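Side-chain contacts in alpha-glucosidase (PDB 6PNR), which hydrolyses alpha-glycosidic bonds as a member of glycoside hydrolase family 31, probably releasing sulfoquinovose from sulfolipid-derived glycosides: residues A[17-22]-A[176-181]; A[110-115]-A[196-201]; A[121-126]-A[160-165]; A[212-215]-A[219-222]. All coordinates share one frame; numbering follows the deposited sequence.

The four contacts come from the N-terminal part of the chain and illustrate how beta sheets are joined to one another and then to the catalytic barrel. Contacts 1 and 2 touch, their centres about 10 Å apart; their segments alternate along the sequence, and each has one segment on or leading into the eight-stranded antiparallel sheet that holds strands 114-118, 178-182 and 208-213. Contact 4 follows both in sequence and lies about 13 Å from contact 1, centre to centre, at the end of strand 208-213, which neighbours 178-182. Contact 3, in loops between the segments of contact 2, meets contact 2 through L126 and C114, and the side chain of M121 is about 13 Å from the bound inhibitor.

Contact 1 of 4, residues A[17-22]-A[176-181]; sequences KRILEH and NKYYLH
I19 and Y178 meet with their side chains running past one another in opposite directions. The CG2 methyl of I19 lies 3.6 Å from CE2 of Y178, while the other branch carries CD1 over one face of the ring. Both residues have similar first torsions (66° for I19, 69° for Y178), which set CG1 of I19 and CG of Y178 between backbone N and carbonyl carbon. K17 and N176 meet differently, crossing at about a right angle. The lysine bends at chi2 (136°), and its aliphatic part passes the amide, with CD 3.2 Å from OD1 of N176. The amide's ND2 lies 4.1 Å from CG2 of I19, bringing the polar and apolar pairs together. I211 of strand 208-213 packs on both I19 and Y178. I19 and L20 both face L12, forming a classic beta bulge in strand 17-22, the outermost strand of a three-stranded antiparallel sheet, which here packs against the eight-stranded sheet through side chains.

Contact 2 of 4, residues A[110-115]-A[196-201]; sequences KEEKCY and SFHELQ
H198 reaches across to E112 by a hydrogen bond, the one polar bond that joins these segments. NE2 donates to OE2 of E112 over 2.9 Å, and the N-H...O angle of 165° makes the bond nearly straight. Seen from the imidazole, the acceptor lies at the ring edge and in the ring plane. Seen from the glutamate, the donor comes from above the carboxylate, 66° out of its plane, and the two flat groups are steeply inclined to each other. The glutamate gets there with CG anti to its backbone N (chi1 179°) and an extended chain beyond. S174 OG also hydrogen-bonds to E112 OE2, so two partners grip this buried oxygen; together they would probably favour the charged carboxylate.

The second interaction is a sulfur-aromatic contact. SG of C114 lies 3.9 Å from the centroid of the H198 ring in an oblique approach, nearest its NE2 and CE1 atoms, each at 3.5 Å.

Packing supplies the surroundings: Y178 of strand 178-182 touches both E112 and H198, V106 of strand 101-107 also packs on the histidine, and F192 of strand 188-194 meets C114. This buried His-carboxylate pair joins two antiparallel sheets of the N-terminal beta region, H198 reaching from strand 197-202 in the six-stranded sheet to the loop leading into edge strand 114-118 of the eight-stranded one.

Contact 3 of 4, residues A[121-126]-A[160-165]; sequences MSYFNL and GDYYNT
Y162 carries its side chain from the backbone straight into the angle between S122 and Y123. Its CB is the first atom to touch, 3.6 Å from CE2 of Y123 and 3.8 Å from OG of S122. A first torsion of 71° then lifts CG to the edge of the Y123 ring, in that ring's plane and again nearest CE2. Next comes CD1, 3.8 Å from CD2 of Y123. The two side chains cross at about a right angle, and the rings form an offset edge-to-face pair, the edge of Y123 turned toward the face of Y162, with centroids 5.7 Å apart and planes at 62°. At the tip, the hydroxyl of Y162 is hydrogen-bonded to the backbone O of N130.

Beside the aromatic pair, water joins the backbones. One molecule takes the N-H of Y123 and is hydrogen-bonded to Y162 O at 2.8 Å; another takes the N-H of M121 and is hydrogen-bonded to N164 O. The type I turn from D161 to N164 presents these carbonyls, and D161 OD1 braces it by accepting from Y162 N at 2.8 Å. R142 and H466 both hydrogen-bond to S122 OG.

Both segments are loops: 121-126 lies between strands 114-118 and 130-133, and its F124 packs on helix 469-481. Segment 160-165 lies in the loop between helix 147-156 and strand 168-174.

Contact 4 of 4, residues A[212-215]-A[219-222]; sequences ECAD and KLLE
L220 turns its CG away from the backbone N (chi1 -160°), and a second torsion of 64° then swings CD1 back toward A214. That methyl ends 3.8 Å from CB of A214 and 3.6 Å from the carbonyl O of E212, so a single leucine branch touches both a side chain and the strand backbone. A214 answers with its one methyl group, which points at the helix and rests on the backbone where K219 passes into L220: its CB is 3.5 Å from L220 N and 4.0 Å from CB of K219. The small residue lets the chain come close here, with the CA atoms of A214 and L220 5.2 Å apart.

Farther out, D215 and K219 lie side by side and point the same way, the lysine extended beyond CG. Their charged ends, OD2 of D215 and NZ of K219, are 4.1 Å apart, beyond a salt bridge; any attraction is probably modest at this exposed edge. Separately, the backbone O of D215 takes a hydrogen bond from NZ of K177.

At the other end, E212 OE1 is held by Y179 OH and R210. R223, farther along the helix, packs on both E212 and A214. This is a tight strand-to-helix connection, in which strand 208-213 leaves the eight-stranded antiparallel sheet and the chain turns within a few residues into helix 217-228, whose first turns fold back on the strand's end.

Contact 1 of 4, residues A[17-22]-A[176-181]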
loop_
_atom_site.group_PDB
_atom_site.type_symbol
_atom_site.label_atom_id
_atom_site.label_comp_id
_atom_site.label_asym_id
_atom_site.label_seq_id
_atom_site.Cartn_x
_atom_site.Cartn_y
_atom_site.Cartn_z
ATOM N N LYS A 17 -27.778 -5.510 -26.510
ATOM C CA LYS A 17 -27.032 -5.564 -25.258
ATOM C C LYS A 17 -27.337 -4.308 -24.452
ATOM O O LYS A 17 -27.140 -3.191 -24.939
ATOM C CB LYS A 17 -25.533 -5.696 -25.524
ATOM C CG LYS A 17 -24.789 -6.591 -24.548
ATOM C CD LYS A 17 -23.825 -7.501 -25.305
ATOM C CE LYS A 17 -23.072 -8.434 -24.370
ATOM N NZ LYS A 17 -22.260 -9.435 -25.130
ATOM N N ARG A 18 -27.821 -4.493 -23.230
ATOM C CA ARG A 18 -28.118 -3.377 -22.342
ATOM C C ARG A 18 -26.812 -2.835 -21.765
ATOM O O ARG A 18 -26.057 -3.580 -21.133
ATOM C CB ARG A 18 -29.061 -3.832 -21.228
ATOM C CG ARG A 18 -29.666 -2.705 -20.404
ATOM C CD ARG A 18 -30.590 -3.227 -19.305
ATOM N NE ARG A 18 -29.930 -4.201 -18.435
ATOM C CZ ARG A 18 -30.152 -5.511 -18.478
ATOM N NH1 ARG A 18 -31.025 -6.005 -19.346
ATOM N NH2 ARG A 18 -29.504 -6.327 -17.653
ATOM N N ILE A 19 -26.533 -1.551 -21.984
ATOM C CA ILE A 19 -25.324 -0.946 -21.434
ATOM C C ILE A 19 -25.603 0.025 -20.290
ATOM O O ILE A 19 -24.686 0.289 -19.494
ATOM C CB ILE A 19 -24.481 -0.251 -22.524
ATOM C CG1 ILE A 19 -25.220 0.939 -23.113
ATOM C CG2 ILE A 19 -24.077 -1.229 -23.617
ATOM C CD1 ILE A 19 -24.311 1.838 -23.934
ATOM N N LEU A 20 -26.811 0.567 -20.174
ATOM C CA LEU A 20 -27.161 1.440 -19.061
ATOM C C LEU A 20 -28.470 0.983 -18.445
ATOM O O LEU A 20 -29.387 0.559 -19.156
ATOM C CB LEU A 20 -27.305 2.911 -19.490
ATOM C CG LEU A 20 -26.052 3.684 -19.903
ATOM C CD1 LEU A 20 -26.381 5.154 -20.089
ATOM C CD2 LEU A 20 -24.932 3.518 -18.867
ATOM N N GLU A 21 -28.563 1.089 -17.124
ATOM C CA GLU A 21 -29.811 0.798 -16.436
ATOM C C GLU A 21 -29.888 1.620 -15.164
ATOM O O GLU A 21 -28.889 1.772 -14.455
ATOM C CB GLU A 21 -29.942 -0.691 -16.101
ATOM C CG GLU A 21 -31.235 -1.033 -15.366
ATOM C CD GLU A 21 -31.315 -2.493 -14.966
ATOM O OE1 GLU A 21 -30.457 -3.288 -15.412
ATOM O OE2 GLU A 21 -32.238 -2.844 -14.198
ATOM N N HIS A 22 -31.071 2.164 -14.894
ATOM C CA HIS A 22 -31.397 2.703 -13.582
ATOM C C HIS A 22 -32.740 2.149 -13.142
ATOM O O HIS A 22 -33.767 2.441 -13.761
ATOM C CB HIS A 22 -31.451 4.227 -13.559
ATOM C CG HIS A 22 -31.824 4.768 -12.214
ATOM N ND1 HIS A 22 -30.890 5.069 -11.245
ATOM C CD2 HIS A 22 -33.035 5.005 -11.652
ATOM C CE1 HIS A 22 -31.505 5.496 -10.156
ATOM N NE2 HIS A 22 -32.808 5.466 -10.377
ATOM N N ASN A 176 -18.456 -4.535 -26.314
ATOM C CA ASN A 176 -19.761 -4.276 -26.926
ATOM C C ASN A 176 -19.676 -3.249 -28.053
ATOM O O ASN A 176 -20.727 -2.843 -28.559
ATOM C CB ASN A 176 -20.762 -3.796 -25.872
ATOM C CG ASN A 176 -21.047 -4.844 -24.824
ATOM O OD1 ASN A 176 -20.935 -6.040 -25.081
ATOM N ND2 ASN A 176 -21.407 -4.399 -23.626
ATOM N N LYS A 177 -18.461 -2.819 -28.411
ATOM C CA LYS A 177 -18.221 -1.934 -29.557
ATOM C C LYS A 177 -18.871 -0.566 -29.358
ATOM O O LYS A 177 -19.593 -0.057 -30.216
ATOM C CB LYS A 177 -18.673 -2.579 -30.864
ATOM C CG LYS A 177 -17.704 -3.641 -31.361
ATOM C CD LYS A 177 -18.140 -4.219 -32.691
ATOM C CE LYS A 177 -17.505 -5.573 -32.924
ATOM N NZ LYS A 177 -17.840 -6.125 -34.260
ATOM N N TYR A 178 -18.600 0.023 -28.197
ATOM C CA TYR A 178 -18.836 1.433 -27.938
ATOM C C TYR A 178 -17.613 1.988 -27.216
ATOM O O TYR A 178 -16.820 1.241 -26.631
ATOM C CB TYR A 178 -20.113 1.665 -27.101
ATOM C CG TYR A 178 -20.040 1.191 -25.644
ATOM C CD1 TYR A 178 -19.442 1.977 -24.664
ATOM C CD2 TYR A 178 -20.594 -0.026 -25.249
ATOM C CE1 TYR A 178 -19.369 1.561 -23.352
ATOM C CE2 TYR A 178 -20.532 -0.450 -23.933
ATOM C CZ TYR A 178 -19.914 0.348 -22.986
ATOM O OH TYR A 178 -19.834 -0.047 -21.665
ATOM N N TYR A 179 -17.452 3.304 -27.278
ATOM C CA TYR A 179 -16.567 4.008 -26.366
ATOM C C TYR A 179 -17.407 4.947 -25.521
ATOM O O TYR A 179 -18.477 5.398 -25.944
ATOM C CB TYR A 179 -15.448 4.790 -27.094
ATOM C CG TYR A 179 -15.830 6.146 -27.656
ATOM C CD1 TYR A 179 -15.731 7.305 -26.885
ATOM C CD2 TYR A 179 -16.230 6.275 -28.975
ATOM C CE1 TYR A 179 -16.061 8.547 -27.415
ATOM C CE2 TYR A 179 -16.553 7.507 -29.511
ATOM C CZ TYR A 179 -16.484 8.632 -28.733
ATOM O OH TYR A 179 -16.818 9.851 -29.288
ATOM N N LEU A 180 -16.921 5.220 -24.316
ATOM C CA LEU A 180 -17.583 6.113 -23.384
ATOM C C LEU A 180 -16.548 7.102 -22.883
ATOM O O LEU A 180 -15.448 6.704 -22.483
ATOM C CB LEU A 180 -18.213 5.337 -22.209
ATOM C CG LEU A 180 -18.990 6.096 -21.125
ATOM C CD1 LEU A 180 -19.938 5.145 -20.419
ATOM C CD2 LEU A 180 -18.078 6.750 -20.106
ATOM N N HIS A 181 -16.902 8.377 -22.897
ATOM C CA HIS A 181 -16.035 9.450 -22.444
ATOM C C HIS A 181 -16.752 10.242 -21.364
ATOM O O HIS A 181 -17.931 10.581 -21.521
ATOM C CB HIS A 181 -15.659 10.393 -23.594
ATOM C CG HIS A 181 -14.829 11.554 -23.150
ATOM N ND1 HIS A 181 -13.593 11.392 -22.562
ATOM C CD2 HIS A 181 -15.068 12.888 -23.172
ATOM C CE1 HIS A 181 -13.097 12.581 -22.251
ATOM N NE2 HIS A 181 -13.971 13.505 -22.617
#

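Contact 2 of 4, residues A[110-115]-A[196-201]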
loop_
_atom_site.group_PDB
_atom_site.type_symbol
_atom_site.label_atom_id
_atom_site.label_comp_id
_atom_site.label_asym_id
_atom_site.label_seq_id
_atom_site.Cartn_x
_atom_site.Cartn_y
_atom_site.Cartn_z
ATOM N N LYS A 110 -19.852 -10.713 -17.473
ATOM C CA LYS A 110 -18.575 -11.272 -17.043
ATOM C C LYS A 110 -17.576 -11.385 -18.190
ATOM O O LYS A 110 -16.374 -11.214 -17.975
ATOM C CB LYS A 110 -18.803 -12.637 -16.386
ATOM C CG LYS A 110 -17.550 -13.253 -15.779
ATOM C CD LYS A 110 -17.823 -14.629 -15.164
ATOM C CE LYS A 110 -16.571 -15.194 -14.491
ATOM N NZ LYS A 110 -16.810 -16.509 -13.828
ATOM N N GLU A 111 -18.042 -11.646 -19.411
ATOM C CA GLU A 111 -17.128 -11.892 -20.520
ATOM C C GLU A 111 -16.643 -10.617 -21.205
ATOM O O GLU A 111 -15.762 -10.694 -22.065
ATOM C CB GLU A 111 -17.792 -12.804 -21.559
ATOM C CG GLU A 111 -18.225 -14.175 -21.031
ATOM C CD GLU A 111 -19.527 -14.131 -20.229
ATOM O OE1 GLU A 111 -20.240 -13.100 -20.277
ATOM O OE2 GLU A 111 -19.837 -15.130 -19.545
ATOM N N GLU A 112 -17.195 -9.462 -20.858
ATOM C CA GLU A 112 -16.842 -8.213 -21.514
ATOM C C GLU A 112 -15.410 -7.791 -21.172
ATOM O O GLU A 112 -14.915 -8.021 -20.065
ATOM C CB GLU A 112 -17.823 -7.124 -21.082
ATOM C CG GLU A 112 -17.570 -5.745 -21.657
ATOM C CD GLU A 112 -18.621 -4.747 -21.204
ATOM O OE1 GLU A 112 -19.603 -5.183 -20.559
ATOM O OE2 GLU A 112 -18.463 -3.540 -21.483
ATOM N N LYS A 113 -14.746 -7.156 -22.137
ATOM C CA LYS A 113 -13.419 -6.597 -21.932
ATOM C C LYS A 113 -13.427 -5.122 -22.312
ATOM O O LYS A 113 -14.295 -4.659 -23.056
ATOM C CB LYS A 113 -12.369 -7.382 -22.731
ATOM C CG LYS A 113 -12.224 -8.787 -22.180
ATOM C CD LYS A 113 -11.514 -9.753 -23.075
ATOM C CE LYS A 113 -11.487 -11.102 -22.356
ATOM N NZ LYS A 113 -10.857 -12.171 -23.157
ATOM N N CYS A 114 -12.449 -4.384 -21.783
ATOM C CA CYS A 114 -12.412 -2.929 -21.876
ATOM C C CYS A 114 -10.980 -2.456 -22.073
ATOM O O CYS A 114 -10.046 -3.006 -21.477
ATOM C CB CYS A 114 -12.993 -2.277 -20.620
ATOM S SG CYS A 114 -14.759 -2.600 -20.366
ATOM N N TYR A 115 -10.812 -1.413 -22.879
ATOM C CA TYR A 115 -9.484 -0.961 -23.254
ATOM C C TYR A 115 -9.411 0.559 -23.169
ATOM O O TYR A 115 -10.402 1.264 -23.380
ATOM C CB TYR A 115 -9.124 -1.437 -24.660
ATOM C CG TYR A 115 -9.294 -2.930 -24.840
ATOM C CD1 TYR A 115 -8.243 -3.801 -24.591
ATOM C CD2 TYR A 115 -10.513 -3.468 -25.249
ATOM C CE1 TYR A 115 -8.393 -5.160 -24.750
ATOM C CE2 TYR A 115 -10.676 -4.829 -25.408
ATOM C CZ TYR A 115 -9.617 -5.670 -25.159
ATOM O OH TYR A 115 -9.769 -7.023 -25.316
ATOM N N SER A 196 -20.833 -7.389 -13.078
ATOM C CA SER A 196 -22.090 -6.955 -13.678
ATOM C C SER A 196 -22.132 -5.463 -13.978
ATOM O O SER A 196 -23.161 -4.973 -14.459
ATOM C CB SER A 196 -23.279 -7.346 -12.784
ATOM O OG SER A 196 -23.252 -6.666 -11.538
ATOM N N PHE A 197 -21.051 -4.731 -13.717
ATOM C CA PHE A 197 -21.054 -3.298 -13.974
ATOM C C PHE A 197 -19.631 -2.755 -13.926
ATOM O O PHE A 197 -18.784 -3.255 -13.180
ATOM C CB PHE A 197 -21.940 -2.534 -12.973
ATOM C CG PHE A 197 -21.529 -2.680 -11.526
ATOM C CD1 PHE A 197 -20.618 -1.799 -10.951
ATOM C CD2 PHE A 197 -22.090 -3.671 -10.726
ATOM C CE1 PHE A 197 -20.244 -1.927 -9.617
ATOM C CE2 PHE A 197 -21.727 -3.802 -9.388
ATOM C CZ PHE A 197 -20.803 -2.926 -8.829
ATOM N N HIS A 198 -19.383 -1.745 -14.750
ATOM C CA HIS A 198 -18.271 -0.825 -14.559
ATOM C C HIS A 198 -18.769 0.330 -13.706
ATOM O O HIS A 198 -19.947 0.696 -13.764
ATOM C CB HIS A 198 -17.741 -0.281 -15.891
ATOM C CG HIS A 198 -17.724 -1.281 -17.005
ATOM N ND1 HIS A 198 -17.188 -2.542 -16.871
ATOM C CD2 HIS A 198 -18.179 -1.201 -18.279
ATOM C CE1 HIS A 198 -17.309 -3.194 -18.013
ATOM N NE2 HIS A 198 -17.905 -2.402 -18.885
ATOM N N GLU A 199 -17.884 0.903 -12.902
ATOM C CA GLU A 199 -18.260 2.057 -12.093
ATOM C C GLU A 199 -17.217 3.145 -12.271
ATOM O O GLU A 199 -16.026 2.918 -12.024
ATOM C CB GLU A 199 -18.426 1.694 -10.613
ATOM C CG GLU A 199 -18.808 2.888 -9.746
ATOM C CD GLU A 199 -19.279 2.490 -8.342
ATOM O OE1 GLU A 199 -18.420 2.342 -7.446
ATOM O OE2 GLU A 199 -20.507 2.325 -8.141
ATOM N N LEU A 200 -17.669 4.326 -12.679
ATOM C CA LEU A 200 -16.799 5.448 -12.998
ATOM C C LEU A 200 -16.946 6.481 -11.889
ATOM O O LEU A 200 -17.975 7.164 -11.802
ATOM C CB LEU A 200 -17.158 6.033 -14.360
ATOM C CG LEU A 200 -17.467 5.019 -15.467
ATOM C CD1 LEU A 200 -17.844 5.750 -16.758
ATOM C CD2 LEU A 200 -16.313 4.035 -15.715
ATOM N N GLN A 201 -15.940 6.568 -11.021
ATOM C CA GLN A 201 -15.927 7.541 -9.932
ATOM C C GLN A 201 -15.293 8.844 -10.415
ATOM O O GLN A 201 -14.195 8.830 -10.975
ATOM C CB GLN A 201 -15.158 7.001 -8.725
ATOM C CG GLN A 201 -15.065 8.007 -7.580
ATOM C CD GLN A 201 -14.197 7.536 -6.411
ATOM O OE1 GLN A 201 -13.938 8.295 -5.474
ATOM N NE2 GLN A 201 -13.759 6.288 -6.456
#

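Contact 3 of 4, residues A[121-126]-A[160-165]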
loop_
_atom_site.group_PDB
_atom_site.type_symbol
_atom_site.label_atom_id
_atom_site.label_comp_id
_atom_site.label_asym_id
_atom_site.label_seq_id
_atom_site.Cartn_x
_atom_site.Cartn_y
_atom_site.Cartn_z
ATOM N N MET A 121 0.538 1.321 -19.175
ATOM C CA MET A 121 1.842 0.679 -19.331
ATOM C C MET A 121 1.875 -0.756 -18.824
ATOM O O MET A 121 2.770 -1.514 -19.215
ATOM C CB MET A 121 2.936 1.478 -18.597
ATOM C CG MET A 121 2.922 3.007 -18.842
ATOM S SD MET A 121 2.904 3.506 -20.591
ATOM C CE MET A 121 4.490 2.889 -21.140
ATOM N N SER A 122 0.928 -1.156 -17.982
ATOM C CA SER A 122 0.901 -2.515 -17.433
ATOM C C SER A 122 -0.216 -3.380 -18.002
ATOM O O SER A 122 0.023 -4.546 -18.333
ATOM C CB SER A 122 0.768 -2.473 -15.904
ATOM O OG SER A 122 1.978 -2.048 -15.269
ATOM N N TYR A 123 -1.438 -2.861 -18.118
ATOM C CA TYR A 123 -2.564 -3.682 -18.552
ATOM C C TYR A 123 -3.326 -2.966 -19.652
ATOM O O TYR A 123 -3.767 -1.823 -19.473
ATOM C CB TYR A 123 -3.485 -4.025 -17.381
ATOM C CG TYR A 123 -2.722 -4.734 -16.294
ATOM C CD1 TYR A 123 -2.208 -6.011 -16.496
ATOM C CD2 TYR A 123 -2.477 -4.111 -15.081
ATOM C CE1 TYR A 123 -1.488 -6.657 -15.495
ATOM C CE2 TYR A 123 -1.759 -4.738 -14.082
ATOM C CZ TYR A 123 -1.258 -6.004 -14.297
ATOM O OH TYR A 123 -0.543 -6.622 -13.296
ATOM N N PHE A 124 -3.460 -3.646 -20.790
ATOM C CA PHE A 124 -4.237 -3.146 -21.917
ATOM C C PHE A 124 -5.723 -3.407 -21.684
ATOM O O PHE A 124 -6.525 -2.472 -21.611
ATOM C CB PHE A 124 -3.710 -3.806 -23.195
ATOM C CG PHE A 124 -4.413 -3.392 -24.459
ATOM C CD1 PHE A 124 -4.761 -2.074 -24.690
ATOM C CD2 PHE A 124 -4.669 -4.336 -25.449
ATOM C CE1 PHE A 124 -5.397 -1.702 -25.896
ATOM C CE2 PHE A 124 -5.304 -3.972 -26.653
ATOM C CZ PHE A 124 -5.670 -2.658 -26.864
ATOM N N ASN A 125 -6.103 -4.673 -21.520
ATOM C CA ASN A 125 -7.442 -4.989 -21.028
ATOM C C ASN A 125 -7.560 -4.551 -19.575
ATOM O O ASN A 125 -6.839 -5.053 -18.698
ATOM C CB ASN A 125 -7.726 -6.482 -21.171
ATOM C CG ASN A 125 -9.045 -6.892 -20.539
ATOM O OD1 ASN A 125 -9.942 -6.067 -20.346
ATOM N ND2 ASN A 125 -9.173 -8.185 -20.217
ATOM N N LEU A 126 -8.457 -3.600 -19.326
ATOM C CA LEU A 126 -8.666 -3.020 -18.012
ATOM C C LEU A 126 -9.517 -3.888 -17.090
ATOM O O LEU A 126 -9.574 -3.599 -15.888
ATOM C CB LEU A 126 -9.338 -1.648 -18.148
ATOM C CG LEU A 126 -8.717 -0.721 -19.194
ATOM C CD1 LEU A 126 -9.571 0.525 -19.336
ATOM C CD2 LEU A 126 -7.282 -0.364 -18.810
ATOM N N GLY A 160 5.758 3.956 -7.843
ATOM C CA GLY A 160 4.532 3.880 -8.616
ATOM C C GLY A 160 3.874 2.507 -8.511
ATOM O O GLY A 160 4.222 1.677 -7.669
ATOM N N ASP A 161 2.910 2.282 -9.406
ATOM C CA ASP A 161 2.062 1.090 -9.403
ATOM C C ASP A 161 1.517 0.917 -10.816
ATOM O O ASP A 161 1.764 1.748 -11.695
ATOM C CB ASP A 161 0.936 1.218 -8.367
ATOM C CG ASP A 161 0.487 -0.129 -7.792
ATOM O OD1 ASP A 161 0.770 -1.195 -8.381
ATOM O OD2 ASP A 161 -0.158 -0.110 -6.726
ATOM N N TYR A 162 0.753 -0.165 -11.029
ATOM C CA TYR A 162 0.362 -0.550 -12.387
ATOM C C TYR A 162 -0.448 0.539 -13.099
ATOM O O TYR A 162 -0.449 0.595 -14.333
ATOM C CB TYR A 162 -0.435 -1.867 -12.366
ATOM C CG TYR A 162 -1.822 -1.723 -11.779
ATOM C CD1 TYR A 162 -2.899 -1.323 -12.574
ATOM C CD2 TYR A 162 -2.058 -1.996 -10.432
ATOM C CE1 TYR A 162 -4.156 -1.174 -12.042
ATOM C CE2 TYR A 162 -3.311 -1.855 -9.888
ATOM C CZ TYR A 162 -4.358 -1.440 -10.698
ATOM O OH TYR A 162 -5.612 -1.294 -10.166
ATOM N N TYR A 163 -1.159 1.387 -12.361
ATOM C CA TYR A 163 -2.071 2.339 -12.990
ATOM C C TYR A 163 -1.449 3.703 -13.263
ATOM O O TYR A 163 -2.095 4.535 -13.910
ATOM C CB TYR A 163 -3.320 2.542 -12.116
ATOM C CG TYR A 163 -3.002 2.925 -10.696
ATOM C CD1 TYR A 163 -2.796 4.255 -10.349
ATOM C CD2 TYR A 163 -2.903 1.959 -9.696
ATOM C CE1 TYR A 163 -2.487 4.621 -9.050
ATOM C CE2 TYR A 163 -2.597 2.316 -8.388
ATOM C CZ TYR A 163 -2.392 3.645 -8.075
ATOM O OH TYR A 163 -2.080 4.018 -6.798
ATOM N N ASN A 164 -0.244 3.978 -12.765
ATOM C CA ASN A 164 0.307 5.318 -12.897
ATOM C C ASN A 164 0.730 5.550 -14.340
ATOM O O ASN A 164 1.174 4.623 -15.025
ATOM C CB ASN A 164 1.491 5.518 -11.939
ATOM C CG ASN A 164 1.060 5.583 -10.485
ATOM O OD1 ASN A 164 1.403 4.705 -9.675
ATOM N ND2 ASN A 164 0.313 6.630 -10.137
ATOM N N THR A 165 0.567 6.788 -14.814
ATOM C CA THR A 165 0.837 7.076 -16.214
ATOM C C THR A 165 0.951 8.579 -16.409
ATOM O O THR A 165 0.274 9.359 -15.736
ATOM C CB THR A 165 -0.258 6.499 -17.128
ATOM O OG1 THR A 165 -0.059 6.962 -18.468
ATOM C CG2 THR A 165 -1.643 6.917 -16.656
HETATM O O HOH W 1 -0.382 2.817 -16.753
HETATM O O HOH W 2 -1.731 -0.206 -16.700
#

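Contact 4 of 4, residues A[212-215]-A[219-222]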
loop_
_atom_site.group_PDB
_atom_site.type_symbol
_atom_site.label_atom_id
_atom_site.label_comp_id
_atom_site.label_asym_id
_atom_site.label_seq_id
_atom_site.Cartn_x
_atom_site.Cartn_y
_atom_site.Cartn_z
ATOM N N GLU A 212 -20.715 6.374 -27.774
ATOM C CA GLU A 212 -20.823 6.290 -29.220
ATOM C C GLU A 212 -20.462 4.881 -29.666
ATOM O O GLU A 212 -19.446 4.335 -29.225
ATOM C CB GLU A 212 -19.919 7.347 -29.863
ATOM C CG GLU A 212 -20.039 7.477 -31.350
ATOM C CD GLU A 212 -19.560 8.839 -31.866
ATOM O OE1 GLU A 212 -18.822 9.561 -31.144
ATOM O OE2 GLU A 212 -19.944 9.188 -32.999
ATOM N N CYS A 213 -21.288 4.289 -30.529
ATOM C CA CYS A 213 -21.097 2.905 -30.954
ATOM C C CYS A 213 -20.712 2.830 -32.429
ATOM O O CYS A 213 -20.752 3.812 -33.168
ATOM C CB CYS A 213 -22.358 2.064 -30.676
ATOM S SG CYS A 213 -23.804 2.409 -31.778
ATOM N N ALA A 214 -20.312 1.636 -32.854
ATOM C CA ALA A 214 -19.925 1.434 -34.240
ATOM C C ALA A 214 -19.876 -0.059 -34.523
ATOM O O ALA A 214 -19.745 -0.881 -33.610
ATOM C CB ALA A 214 -18.574 2.092 -34.567
ATOM N N ASP A 215 -19.978 -0.388 -35.812
ATOM C CA ASP A 215 -20.053 -1.773 -36.267
ATOM C C ASP A 215 -18.711 -2.497 -36.154
ATOM O O ASP A 215 -18.681 -3.723 -35.988
ATOM C CB ASP A 215 -20.548 -1.785 -37.717
ATOM C CG ASP A 215 -20.674 -3.184 -38.289
ATOM O OD1 ASP A 215 -21.004 -4.116 -37.523
ATOM O OD2 ASP A 215 -20.436 -3.351 -39.510
ATOM N N LYS A 219 -14.150 1.481 -37.411
ATOM C CA LYS A 219 -15.098 2.594 -37.444
ATOM C C LYS A 219 -15.231 3.264 -36.088
ATOM O O LYS A 219 -15.452 4.477 -36.009
ATOM C CB LYS A 219 -16.474 2.118 -37.936
ATOM C CG LYS A 219 -16.521 1.803 -39.440
ATOM C CD LYS A 219 -17.898 1.285 -39.864
ATOM C CE LYS A 219 -17.868 0.667 -41.257
ATOM N NZ LYS A 219 -19.148 -0.039 -41.565
ATOM N N LEU A 220 -15.112 2.499 -35.004
ATOM C CA LEU A 220 -15.083 3.128 -33.691
ATOM C C LEU A 220 -13.926 4.121 -33.578
ATOM O O LEU A 220 -14.097 5.224 -33.047
ATOM C CB LEU A 220 -14.984 2.065 -32.605
ATOM C CG LEU A 220 -15.419 2.561 -31.235
ATOM C CD1 LEU A 220 -16.889 2.931 -31.252
ATOM C CD2 LEU A 220 -15.160 1.478 -30.228
ATOM N N LEU A 221 -12.741 3.753 -34.077
ATOM C CA LEU A 221 -11.616 4.683 -34.020
ATOM C C LEU A 221 -11.852 5.897 -34.911
ATOM O O LEU A 221 -11.414 7.003 -34.578
ATOM C CB LEU A 221 -10.317 3.972 -34.406
ATOM C CG LEU A 221 -9.442 3.482 -33.238
ATOM C CD1 LEU A 221 -8.965 4.675 -32.413
ATOM C CD2 LEU A 221 -10.194 2.498 -32.372
ATOM N N GLU A 222 -12.553 5.719 -36.037
ATOM C CA GLU A 222 -12.955 6.873 -36.843
ATOM C C GLU A 222 -13.814 7.834 -36.033
ATOM O O GLU A 222 -13.585 9.048 -36.049
ATOM C CB GLU A 222 -13.695 6.405 -38.098
ATOM C CG GLU A 222 -12.809 5.569 -38.991
ATOM C CD GLU A 222 -13.568 4.824 -40.084
ATOM O OE1 GLU A 222 -14.708 5.241 -40.415
ATOM O OE2 GLU A 222 -13.006 3.826 -40.617
#